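Local coordinates for phosphoribosylaminoimidazole-succinocarboxamide synthase (Pyrococcus horikoshii, PDB 3U55), which catalyses the ATP-dependent joining of L-aspartate to the carboxylate of 5-amino-1-(5-phospho-D-ribosyl)imidazole-4-carboxylate, giving SAICAR in de novo purine biosynthesis, at the interface of chains A and B. Residues are numbered along the deposited sequence; one frame, centred on the assembly and turned at random. Chains: chain A/B, Phosphoribosylaminoimidazole-succinocarboxamide synthase.

The interface of chains A and B. Residues chain A 121, 126, 129-131; chain B 101-105.
B:Arg103 reaches over to the short strand 130-131 of the other subunit, where its NH1 donates a hydrogen bond of 2.8 Å to the backbone O of A:Met130. The bond is fairly straight, 158° at the hydrogen; the carbonyl oxygen sits at the edge of the guanidinium, in its plane, while the donor lies tilted 25° from the carbonyl plane. A bend at chi3 (-60°) helps bring the arginine tip round to that oxygen.

A:Pro129 and A:Ile131 pack on the aliphatic stem of the arginine: A:Pro129 CB lies 4.0 Å from B:Arg103 CG, and the CG2 methyl of A:Ile131 touches the same methylene, the two side chains running at a slant to each other. An alanine here in place of B:Arg103 would probably leave the A:Met130 carbonyl without this mate and open a gap beside A:Pro129 and A:Ile131. Further along, the A:Leu126 methyls part company. CD1 rests 4.0 Å from B:Pro105 CD, whereas CD2 leans on the backbone of B:Lys102. A:Tyr121 and B:Pro105 meet tip to tip, ring carbon CE2 coming 3.7 Å from CD and the phenol OH lying near CG. Carbons of A:Tyr121, A:Leu126 and A:Pro129 also meet B:Arg103 O.

One water joins the backbones, 2.6 Å from A:Leu126 O and 2.5 Å from B:Lys102 O.

Two-fold symmetry repeats this patch with the chains exchanged. Combining carbon packing, the arginine bond and a bridging water, it helps hold the two synthetase subunits together in the deposited dimer, which may be the biological one.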
loop_
_atom_site.group_PDB
_atom_site.type_symbol
_atom_site.label_atom_id
_atom_site.label_comp_id
_atom_site.label_asym_id
_atom_site.label_seq_id
_atom_site.Cartn_x
_atom_site.Cartn_y
_atom_site.Cartn_z
ATOM N N TYR A 121 -5.937 -6.565 -0.682
ATOM C CA TYR A 121 -6.098 -7.919 -0.171
ATOM C C TYR A 121 -7.566 -8.161 0.182
ATOM O O TYR A 121 -8.114 -7.482 1.046
ATOM C CB TYR A 121 -5.188 -8.102 1.044
ATOM C CG TYR A 121 -5.391 -9.379 1.829
ATOM C CD1 TYR A 121 -5.636 -10.594 1.187
ATOM C CD2 TYR A 121 -5.306 -9.373 3.220
ATOM C CE1 TYR A 121 -5.816 -11.778 1.923
ATOM C CE2 TYR A 121 -5.478 -10.543 3.956
ATOM C CZ TYR A 121 -5.737 -11.733 3.305
ATOM O OH TYR A 121 -5.903 -12.884 4.053
ATOM N N LEU A 126 -10.383 -7.667 7.738
ATOM C CA LEU A 126 -9.389 -6.593 7.703
ATOM C C LEU A 126 -9.840 -5.407 6.837
ATOM O O LEU A 126 -9.110 -4.423 6.691
ATOM C CB LEU A 126 -8.022 -7.136 7.251
ATOM C CG LEU A 126 -7.376 -8.193 8.167
ATOM C CD1 LEU A 126 -6.149 -8.831 7.522
ATOM C CD2 LEU A 126 -7.024 -7.613 9.536
ATOM N N PRO A 129 -7.543 -4.326 3.000
ATOM C CA PRO A 129 -6.487 -3.317 3.063
ATOM C C PRO A 129 -5.637 -3.320 1.797
ATOM O O PRO A 129 -5.547 -4.357 1.114
ATOM C CB PRO A 129 -5.647 -3.766 4.259
ATOM C CG PRO A 129 -5.821 -5.248 4.303
ATOM C CD PRO A 129 -7.220 -5.517 3.812
ATOM N N MET A 130 -5.029 -2.174 1.484
ATOM C CA MET A 130 -4.086 -2.113 0.374
ATOM C C MET A 130 -2.839 -2.885 0.766
ATOM O O MET A 130 -2.439 -2.892 1.938
ATOM C CB MET A 130 -3.712 -0.674 0.016
ATOM C CG MET A 130 -3.203 -0.538 -1.429
ATOM S SD MET A 130 -2.693 1.135 -1.902
ATOM C CE MET A 130 -1.075 1.280 -1.161
ATOM N N ILE A 131 -2.234 -3.548 -0.211
ATOM C CA ILE A 131 -1.005 -4.293 0.031
ATOM C C ILE A 131 0.015 -3.985 -1.061
ATOM O O ILE A 131 -0.334 -3.446 -2.110
ATOM C CB ILE A 131 -1.234 -5.829 0.111
ATOM C CG1 ILE A 131 -1.926 -6.356 -1.155
ATOM C CG2 ILE A 131 -2.000 -6.198 1.399
ATOM C CD1 ILE A 131 -1.839 -7.880 -1.328
ATOM N N LYS B 101 -0.334 -6.267 11.643
ATOM C CA LYS B 101 -1.423 -7.125 12.128
ATOM C C LYS B 101 -2.795 -6.720 11.587
ATOM O O LYS B 101 -3.731 -7.516 11.609
ATOM C CB LYS B 101 -1.467 -7.124 13.661
ATOM C CG LYS B 101 -0.239 -7.734 14.341
ATOM C CD LYS B 101 -0.383 -7.744 15.864
ATOM C CE LYS B 101 -0.540 -6.332 16.428
ATOM N NZ LYS B 101 -0.467 -6.313 17.912
ATOM N N LYS B 102 -2.909 -5.479 11.116
ATOM C CA LYS B 102 -4.151 -4.974 10.537
ATOM C C LYS B 102 -4.146 -5.075 9.010
ATOM O O LYS B 102 -5.117 -4.707 8.348
ATOM C CB LYS B 102 -4.402 -3.528 10.992
ATOM C CG LYS B 102 -4.700 -3.388 12.484
ATOM C CD LYS B 102 -4.512 -1.954 12.969
ATOM N N ARG B 103 -3.055 -5.588 8.452
ATOM C CA ARG B 103 -2.937 -5.725 7.010
ATOM C C ARG B 103 -2.899 -7.181 6.556
ATOM O O ARG B 103 -3.454 -7.517 5.512
ATOM C CB ARG B 103 -1.707 -4.979 6.501
ATOM C CG ARG B 103 -1.828 -4.542 5.059
ATOM C CD ARG B 103 -0.648 -3.685 4.643
ATOM N NE ARG B 103 -0.528 -2.477 5.449
ATOM C CZ ARG B 103 -1.152 -1.330 5.195
ATOM N NH1 ARG B 103 -1.967 -1.210 4.150
ATOM N NH2 ARG B 103 -0.965 -0.299 6.001
ATOM N N LEU B 104 -2.235 -8.027 7.345
ATOM C CA LEU B 104 -2.166 -9.467 7.115
ATOM C C LEU B 104 -2.659 -10.190 8.370
ATOM O O LEU B 104 -2.304 -9.793 9.481
ATOM C CB LEU B 104 -0.728 -9.904 6.792
ATOM C CG LEU B 104 -0.109 -9.426 5.467
ATOM C CD1 LEU B 104 1.295 -9.973 5.311
ATOM C CD2 LEU B 104 -0.970 -9.842 4.276
ATOM N N PRO B 105 -3.465 -11.257 8.196
ATOM C CA PRO B 105 -4.100 -11.907 9.344
ATOM C C PRO B 105 -3.110 -12.830 10.053
ATOM O O PRO B 105 -3.305 -14.050 10.108
ATOM C CB PRO B 105 -5.229 -12.711 8.698
ATOM C CG PRO B 105 -4.679 -13.111 7.377
ATOM C CD PRO B 105 -3.742 -11.984 6.943
HETATM O O HOH W 1 -7.332 -3.540 8.440
#